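Local coordinates for Serine/threonine-protein acetyltransferase HopZ1a (Pseudomonas syringae pv. syringae, PDB 5KLP) that acetylates serine and threonine residues of host proteins from acetyl-CoA, and a lysine of its own, with inositol hexakisphosphate as cofactor, impairing host microtubules and immunity, at residues Y272-K275 and M281-R284; N28-Y33 and A47-A52; C114-Q119 and Q154-N159. The protein carries 10 engineered substitutions. All blocks are in the same frame, centred on the assembly; numbering follows the deposited sequence.

Contact 1: residues Y272-K275 and M281-R284; sequences YLMK and MAGR. Engineered in segment 272-275: Y272 (natural residue Gln).
L273 and M281 meet by their first side-chain carbons. CB of L273 lies 3.9 Å from CB of M281. The selenomethionine M281 turns its CB toward 272-275, but bends at chi2 and chi3 carry its selenium end away from there. The second apolar pair is the selenomethionine M274 with A282. M274 bends at chi3 (70°), and its methyl CE comes to 3.9 Å from CB of A282.

Side chains also rest on backbone carbonyls. CB of M281 is 3.4 Å from O of L273. CE of M274 is 3.4 Å from O of A282. CG of M274 lies 3.6 Å from O of M281.

The polar link runs through water. One molecule sits 2.9 Å from O of L273 and 3.1 Å from N of M281, and accepts from the latter. No direct hydrogen bond joins the segments.

The contact closes a short loop as the chain turns back beside helix 267-274. M274 touches N295. L273 and M281 both touch Y261 and also A253 of helix 252-255. The contact thus sits between helix 267-274, helix 252-255 and the loop that leads on to helix 296-302.

Contact 2: residues N28-Y33 and A47-A52; sequences NDLKPY and AALDRA
L30 and L49 reach each other through different first torsions. L30 holds CG trans to its own N (chi1 176°). L49 places CG opposite its carbonyl carbon instead (chi1 -76°), and its chain is extended at chi2. Both point toward the other helix. They meet by single methyl branches, with CD2 of L30 3.9 Å from CD2 of L49. The two side chains are set at a slant. CB of L30 also lies 4.1 Å from CD2 of L49. The other branch of L49 turns to the backbone, where its CD1 is 4.2 Å from CA of K31.

The two segments belong to helices 21-36 and 40-53, which run in roughly opposite directions as a helical hairpin. L49 inserts among I27, L30, K31 and V34 of helix 21-36, as a knob fits into a hole of four residues. A kink at P32 interrupts the bonding of that helix, and N of Y33 makes a weak bond to O of L30.

Helix 324-340 packs against both arms of the hairpin. L330 touches L30 and A52, and I333 touches A48. R51 makes salt bridges with D326 and D188. The side chain of L30 is about 12 Å from the bound inositol hexakisphosphate.

Contact 3: residues C114-Q119 and Q154-N159; sequences CPETGQ and QLQRHN
Q156 reaches out from its helix and passes beside P115, with its amide extended on to E116. Its CG is trans to its own N (chi1 170°), and the chain stays extended beyond it. The methylene and amide carbons therefore run obliquely past the CG-CD edge of the proline ring. CG of P115 is 3.6 Å from CG of Q156, and CD of P115 is 3.6 Å from CD of Q156.

E116 comes to the amide from its nitrogen end. Its chain bends at chi2 (81°), which brings the carboxylate round to NE2. The carboxylate and amide planes are 35° apart. NE2 of Q156 makes a weak hydrogen bond to OE1 of E116 at 3.0 Å. OE2 of E116 is slightly nearer, at 2.9 Å from NE2 of Q156, but the angle is too poor for a bond.

The loop holding P115 and E116 joins strands 105-110 and 125-130. It is braced within itself. N of C114 bonds to O of Q119, and N of G118 to O of C114. T117 forms an ST turn, its OG1 accepting from N of Q119 at 3.0 Å.

On the helix, R157 donates from NH1 to OE1 of Q154 at 2.9 Å, close to the guanidinium plane. NE2 of Q154 and NE2 of H158 both bond to the active-site residue E143. The helix thus has one face to the catalytic site and Q156 to the loop.

The chemistry implies a modest surface contact. A neutral amide meets a carboxylate through one bent bond, and the rest is van der Waals contact of the Q156 chain with CG and CD of P115.

From the N terminus, contact 2 comes first. It closes the turn between helices 21-36 and 40-53, beside the C-terminal helix 324-340. Contact 3 follows. It spans 34 residues and sets the loop between strands 105-110 and 125-130 against helix 153-167. Contact 1 is last. It has the shortest span, five residues, and ties the end of helix 267-274 to the loop that leads to helix 296-302. The three are in series; none nests or crosses. They do not touch: nearest atoms are about 16 Å apart for contacts 2 and 3 and about 18 Å for the other pairs. Contacts 1 and 3 lie on opposite sides of the chain's centre.

Contact 1: residues Y272-K275 and M281-R284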
loop_
_atom_site.group_PDB
_atom_site.type_symbol
_atom_site.label_atom_id
_atom_site.label_comp_id
_atom_site.label_asym_id
_atom_site.label_seq_id
_atom_site.Cartn_x
_atom_site.Cartn_y
_atom_site.Cartn_z
ATOM N N TYR A 272 -8.505 -16.986 7.294
ATOM C CA TYR A 272 -8.510 -17.750 6.042
ATOM C C TYR A 272 -7.157 -17.732 5.318
ATOM O O TYR A 272 -6.778 -18.712 4.679
ATOM C CB TYR A 272 -9.621 -17.248 5.108
ATOM C CG TYR A 272 -10.998 -17.493 5.697
ATOM C CD1 TYR A 272 -11.461 -18.782 5.887
ATOM C CD2 TYR A 272 -11.815 -16.439 6.082
ATOM C CE1 TYR A 272 -12.700 -19.024 6.452
ATOM C CE2 TYR A 272 -13.063 -16.669 6.648
ATOM C CZ TYR A 272 -13.499 -17.966 6.824
ATOM O OH TYR A 272 -14.732 -18.209 7.378
ATOM N N LEU A 273 -6.430 -16.628 5.416
ATOM C CA LEU A 273 -5.110 -16.556 4.804
ATOM C C LEU A 273 -4.172 -17.600 5.418
ATOM O O LEU A 273 -3.415 -18.256 4.707
ATOM C CB LEU A 273 -4.529 -15.149 4.953
ATOM C CG LEU A 273 -5.225 -14.107 4.070
ATOM C CD1 LEU A 273 -4.585 -12.755 4.241
ATOM C CD2 LEU A 273 -5.146 -14.554 2.630
HETATM N N MSE A 274 -4.237 -17.755 6.740
HETATM C CA MSE A 274 -3.410 -18.746 7.437
HETATM C C MSE A 274 -3.801 -20.186 7.136
HETATM O O MSE A 274 -3.056 -21.114 7.443
HETATM C CB MSE A 274 -3.471 -18.531 8.946
HETATM C CG MSE A 274 -2.756 -17.286 9.416
HETATM SE SE MSE A 274 -2.435 -17.387 11.347
HETATM C CE MSE A 274 -1.086 -18.809 11.347
ATOM N N LYS A 275 -4.971 -20.368 6.539
ATOM C CA LYS A 275 -5.468 -21.702 6.212
ATOM C C LYS A 275 -4.983 -22.156 4.847
ATOM O O LYS A 275 -5.141 -23.314 4.480
ATOM C CB LYS A 275 -6.999 -21.715 6.256
ATOM C CG LYS A 275 -7.575 -21.657 7.657
ATOM C CD LYS A 275 -8.979 -22.260 7.732
ATOM C CE LYS A 275 -9.228 -23.329 6.678
ATOM N NZ LYS A 275 -10.626 -23.843 6.749
HETATM N N MSE A 281 1.186 -17.559 4.296
HETATM C CA MSE A 281 0.650 -16.498 5.144
HETATM C C MSE A 281 0.631 -16.905 6.616
HETATM O O MSE A 281 0.113 -16.170 7.455
HETATM C CB MSE A 281 -0.766 -16.125 4.703
HETATM C CG MSE A 281 -0.890 -15.631 3.271
HETATM SE SE MSE A 281 -0.012 -13.893 3.021
HETATM C CE MSE A 281 1.459 -14.496 1.864
ATOM N N ALA A 282 1.196 -18.066 6.928
ATOM C CA ALA A 282 0.963 -18.692 8.228
ATOM C C ALA A 282 2.159 -18.637 9.179
ATOM O O ALA A 282 2.104 -19.191 10.276
ATOM C CB ALA A 282 0.533 -20.145 8.028
ATOM N N GLY A 283 3.248 -18.008 8.753
ATOM C CA GLY A 283 4.443 -17.956 9.577
ATOM C C GLY A 283 4.500 -16.763 10.510
ATOM O O GLY A 283 3.517 -16.053 10.699
ATOM N N ARG A 284 5.678 -16.542 11.081
ATOM C CA ARG A 284 5.923 -15.419 11.978
ATOM C C ARG A 284 5.872 -14.088 11.233
ATOM O O ARG A 284 6.429 -13.961 10.148
ATOM C CB ARG A 284 7.281 -15.604 12.667
ATOM C CG ARG A 284 7.624 -14.526 13.665
ATOM C CD ARG A 284 9.089 -14.587 14.109
ATOM N NE ARG A 284 9.300 -13.852 15.355
ATOM C CZ ARG A 284 9.807 -14.369 16.467
ATOM N NH1 ARG A 284 10.170 -15.642 16.500
ATOM N NH2 ARG A 284 9.957 -13.605 17.543
HETATM O O HOH W 1 -0.983 -19.770 4.672
#

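Contact 2: residues N28-Y33 and A47-A52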
loop_
_atom_site.group_PDB
_atom_site.type_symbol
_atom_site.label_atom_id
_atom_site.label_comp_id
_atom_site.label_asym_id
_atom_site.label_seq_id
_atom_site.Cartn_x
_atom_site.Cartn_y
_atom_site.Cartn_z
ATOM N N ASN A 28 1.142 6.029 23.713
ATOM C CA ASN A 28 2.009 6.579 24.754
ATOM C C ASN A 28 3.394 7.004 24.239
ATOM O O ASN A 28 3.976 7.977 24.717
ATOM C CB ASN A 28 2.153 5.575 25.890
ATOM C CG ASN A 28 0.830 5.316 26.593
ATOM O OD1 ASN A 28 -0.094 6.128 26.503
ATOM N ND2 ASN A 28 0.740 4.201 27.314
ATOM N N ASP A 29 3.926 6.260 23.277
ATOM C CA ASP A 29 5.210 6.599 22.681
ATOM C C ASP A 29 5.130 7.900 21.878
ATOM O O ASP A 29 6.084 8.674 21.851
ATOM C CB ASP A 29 5.714 5.457 21.797
ATOM C CG ASP A 29 6.191 4.263 22.605
ATOM O OD1 ASP A 29 6.495 4.439 23.803
ATOM O OD2 ASP A 29 6.279 3.152 22.038
ATOM N N LEU A 30 3.999 8.138 21.219
ATOM C CA LEU A 30 3.892 9.293 20.343
ATOM C C LEU A 30 3.552 10.563 21.122
ATOM O O LEU A 30 4.045 11.646 20.798
ATOM C CB LEU A 30 2.843 9.055 19.248
ATOM C CG LEU A 30 2.606 10.276 18.347
ATOM C CD1 LEU A 30 3.909 10.734 17.689
ATOM C CD2 LEU A 30 1.531 10.022 17.293
ATOM N N LYS A 31 2.743 10.414 22.170
ATOM C CA LYS A 31 2.190 11.549 22.898
ATOM C C LYS A 31 3.176 12.667 23.292
ATOM O O LYS A 31 2.894 13.837 23.030
ATOM C CB LYS A 31 1.474 11.032 24.147
ATOM C CG LYS A 31 0.541 12.033 24.780
ATOM C CD LYS A 31 -0.559 11.320 25.533
ATOM C CE LYS A 31 -1.241 10.307 24.641
ATOM N NZ LYS A 31 -2.238 9.511 25.411
ATOM N N PRO A 32 4.326 12.329 23.912
ATOM C CA PRO A 32 5.235 13.428 24.278
ATOM C C PRO A 32 5.766 14.191 23.065
ATOM O O PRO A 32 5.987 15.396 23.161
ATOM C CB PRO A 32 6.375 12.719 25.030
ATOM C CG PRO A 32 6.319 11.324 24.575
ATOM C CD PRO A 32 4.873 11.023 24.315
ATOM N N TYR A 33 5.976 13.505 21.947
ATOM C CA TYR A 33 6.445 14.193 20.749
ATOM C C TYR A 33 5.404 15.187 20.269
ATOM O O TYR A 33 5.737 16.312 19.887
ATOM C CB TYR A 33 6.753 13.213 19.623
ATOM C CG TYR A 33 7.922 12.287 19.867
ATOM C CD1 TYR A 33 9.234 12.724 19.673
ATOM C CD2 TYR A 33 7.719 10.969 20.259
ATOM C CE1 TYR A 33 10.305 11.875 19.874
ATOM C CE2 TYR A 33 8.788 10.113 20.463
ATOM C CZ TYR A 33 10.075 10.571 20.271
ATOM O OH TYR A 33 11.135 9.721 20.476
ATOM N N ALA A 47 -4.799 14.423 15.911
ATOM C CA ALA A 47 -5.894 13.760 15.203
ATOM C C ALA A 47 -5.653 12.255 15.134
ATOM O O ALA A 47 -6.567 11.457 15.352
ATOM C CB ALA A 47 -6.049 14.330 13.801
ATOM N N ALA A 48 -4.420 11.875 14.810
ATOM C CA ALA A 48 -4.061 10.460 14.710
ATOM C C ALA A 48 -4.161 9.779 16.070
ATOM O O ALA A 48 -4.568 8.622 16.162
ATOM C CB ALA A 48 -2.668 10.301 14.149
ATOM N N LEU A 49 -3.775 10.508 17.117
ATOM C CA LEU A 49 -3.871 10.004 18.481
ATOM C C LEU A 49 -5.327 9.784 18.857
ATOM O O LEU A 49 -5.686 8.731 19.376
ATOM C CB LEU A 49 -3.203 10.968 19.469
ATOM C CG LEU A 49 -1.670 10.947 19.495
ATOM C CD1 LEU A 49 -1.135 12.112 20.313
ATOM C CD2 LEU A 49 -1.175 9.634 20.071
ATOM N N ASP A 50 -6.158 10.782 18.565
ATOM C CA ASP A 50 -7.585 10.698 18.814
ATOM C C ASP A 50 -8.194 9.505 18.088
ATOM O O ASP A 50 -9.006 8.776 18.655
ATOM C CB ASP A 50 -8.295 11.984 18.372
ATOM C CG ASP A 50 -7.905 13.191 19.208
ATOM O OD1 ASP A 50 -7.340 13.006 20.307
ATOM O OD2 ASP A 50 -8.175 14.326 18.767
ATOM N N ARG A 51 -7.794 9.301 16.837
ATOM C CA ARG A 51 -8.314 8.181 16.049
ATOM C C ARG A 51 -7.946 6.836 16.651
ATOM O O ARG A 51 -8.781 5.937 16.745
ATOM C CB ARG A 51 -7.807 8.254 14.608
ATOM C CG ARG A 51 -8.266 7.100 13.714
ATOM C CD ARG A 51 -7.838 7.363 12.284
ATOM N NE ARG A 51 -8.245 6.327 11.333
ATOM C CZ ARG A 51 -9.432 6.276 10.736
ATOM N NH1 ARG A 51 -10.358 7.190 10.999
ATOM N NH2 ARG A 51 -9.696 5.303 9.877
ATOM N N ALA A 52 -6.687 6.688 17.047
ATOM C CA ALA A 52 -6.247 5.433 17.640
ATOM C C ALA A 52 -6.920 5.237 19.001
ATOM O O ALA A 52 -7.058 4.111 19.461
ATOM C CB ALA A 52 -4.730 5.393 17.781
#

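Contact 3: residues C114-Q119 and Q154-N159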
loop_
_atom_site.group_PDB
_atom_site.type_symbol
_atom_site.label_atom_id
_atom_site.label_comp_id
_atom_site.label_asym_id
_atom_site.label_seq_id
_atom_site.Cartn_x
_atom_site.Cartn_y
_atom_site.Cartn_z
ATOM N N CYS A 114 -10.028 11.204 -11.471
ATOM C CA CYS A 114 -11.268 11.090 -12.214
ATOM C C CYS A 114 -11.046 11.527 -13.664
ATOM O O CYS A 114 -10.649 12.653 -13.913
ATOM C CB CYS A 114 -12.345 11.944 -11.546
ATOM S SG CYS A 114 -13.888 12.008 -12.451
ATOM N N PRO A 115 -11.292 10.627 -14.623
ATOM C CA PRO A 115 -11.078 10.845 -16.059
ATOM C C PRO A 115 -11.863 12.027 -16.612
ATOM O O PRO A 115 -11.379 12.726 -17.505
ATOM C CB PRO A 115 -11.578 9.540 -16.693
ATOM C CG PRO A 115 -11.500 8.536 -15.611
ATOM C CD PRO A 115 -11.792 9.274 -14.340
ATOM N N GLU A 116 -13.064 12.244 -16.084
ATOM C CA GLU A 116 -13.947 13.279 -16.614
ATOM C C GLU A 116 -13.587 14.685 -16.137
ATOM O O GLU A 116 -13.910 15.664 -16.812
ATOM C CB GLU A 116 -15.402 12.968 -16.251
ATOM C CG GLU A 116 -15.998 11.805 -17.034
ATOM C CD GLU A 116 -15.610 10.447 -16.474
ATOM O OE1 GLU A 116 -15.245 10.359 -15.280
ATOM O OE2 GLU A 116 -15.664 9.462 -17.239
ATOM N N THR A 117 -12.925 14.791 -14.984
ATOM C CA THR A 117 -12.633 16.101 -14.395
ATOM C C THR A 117 -11.151 16.414 -14.187
ATOM O O THR A 117 -10.775 17.568 -13.973
ATOM C CB THR A 117 -13.282 16.239 -13.029
ATOM O OG1 THR A 117 -12.699 15.263 -12.162
ATOM C CG2 THR A 117 -14.785 16.017 -13.115
ATOM N N GLY A 118 -10.314 15.389 -14.184
ATOM C CA GLY A 118 -8.917 15.582 -13.830
ATOM C C GLY A 118 -8.731 15.769 -12.332
ATOM O O GLY A 118 -7.615 16.003 -11.859
ATOM N N GLN A 119 -9.815 15.664 -11.567
ATOM C CA GLN A 119 -9.690 15.810 -10.115
ATOM C C GLN A 119 -9.048 14.566 -9.486
ATOM O O GLN A 119 -9.410 13.436 -9.825
ATOM C CB GLN A 119 -11.047 16.077 -9.476
ATOM C CG GLN A 119 -10.958 16.334 -7.981
ATOM C CD GLN A 119 -12.304 16.608 -7.359
ATOM O OE1 GLN A 119 -13.341 16.247 -7.907
ATOM N NE2 GLN A 119 -12.296 17.302 -6.227
ATOM N N GLN A 154 -13.051 2.637 -8.948
ATOM C CA GLN A 154 -11.611 2.352 -8.902
ATOM C C GLN A 154 -11.140 1.739 -10.222
ATOM O O GLN A 154 -10.038 2.029 -10.688
ATOM C CB GLN A 154 -11.235 1.415 -7.747
ATOM C CG GLN A 154 -10.809 2.103 -6.447
ATOM C CD GLN A 154 -9.626 3.068 -6.577
ATOM O OE1 GLN A 154 -9.816 4.228 -6.919
ATOM N NE2 GLN A 154 -8.406 2.598 -6.267
ATOM N N LEU A 155 -11.976 0.891 -10.821
ATOM C CA LEU A 155 -11.618 0.269 -12.089
ATOM C C LEU A 155 -11.390 1.318 -13.170
ATOM O O LEU A 155 -10.422 1.239 -13.912
ATOM C CB LEU A 155 -12.699 -0.710 -12.543
ATOM C CG LEU A 155 -12.492 -1.299 -13.943
ATOM C CD1 LEU A 155 -11.198 -2.096 -13.996
ATOM C CD2 LEU A 155 -13.670 -2.173 -14.326
ATOM N N GLN A 156 -12.294 2.297 -13.252
ATOM C CA GLN A 156 -12.169 3.372 -14.237
ATOM C C GLN A 156 -10.890 4.200 -13.998
ATOM O O GLN A 156 -10.202 4.606 -14.943
ATOM C CB GLN A 156 -13.422 4.270 -14.180
ATOM C CG GLN A 156 -13.346 5.560 -14.981
ATOM C CD GLN A 156 -14.292 6.650 -14.448
ATOM O OE1 GLN A 156 -14.455 6.818 -13.233
ATOM N NE2 GLN A 156 -14.915 7.388 -15.361
ATOM N N ARG A 157 -10.559 4.410 -12.727
ATOM C CA ARG A 157 -9.367 5.169 -12.352
ATOM C C ARG A 157 -8.080 4.396 -12.692
ATOM O O ARG A 157 -7.102 4.984 -13.175
ATOM C CB ARG A 157 -9.408 5.518 -10.858
ATOM C CG ARG A 157 -10.568 6.442 -10.456
ATOM C CD ARG A 157 -10.818 6.359 -8.949
ATOM N NE ARG A 157 -12.104 6.930 -8.574
ATOM C CZ ARG A 157 -12.732 6.672 -7.431
ATOM N NH1 ARG A 157 -12.196 5.836 -6.537
ATOM N NH2 ARG A 157 -13.896 7.250 -7.189
ATOM N N HIS A 158 -8.070 3.090 -12.423
ATOM C CA HIS A 158 -6.927 2.239 -12.802
ATOM C C HIS A 158 -6.751 2.187 -14.327
ATOM O O HIS A 158 -5.633 2.242 -14.837
ATOM C CB HIS A 158 -7.084 0.819 -12.247
ATOM C CG HIS A 158 -6.727 0.696 -10.796
ATOM N ND1 HIS A 158 -5.512 1.102 -10.293
ATOM C CD2 HIS A 158 -7.422 0.201 -9.743
ATOM C CE1 HIS A 158 -5.472 0.864 -8.994
ATOM N NE2 HIS A 158 -6.615 0.313 -8.638
ATOM N N ASN A 159 -7.859 2.085 -15.054
ATOM C CA ASN A 159 -7.806 2.106 -16.516
ATOM C C ASN A 159 -7.227 3.412 -17.055
ATOM O O ASN A 159 -6.517 3.412 -18.068
ATOM C CB ASN A 159 -9.198 1.849 -17.112
ATOM C CG ASN A 159 -9.495 0.355 -17.242
ATOM O OD1 ASN A 159 -8.587 -0.440 -17.486
ATOM N ND2 ASN A 159 -10.758 -0.029 -17.065
#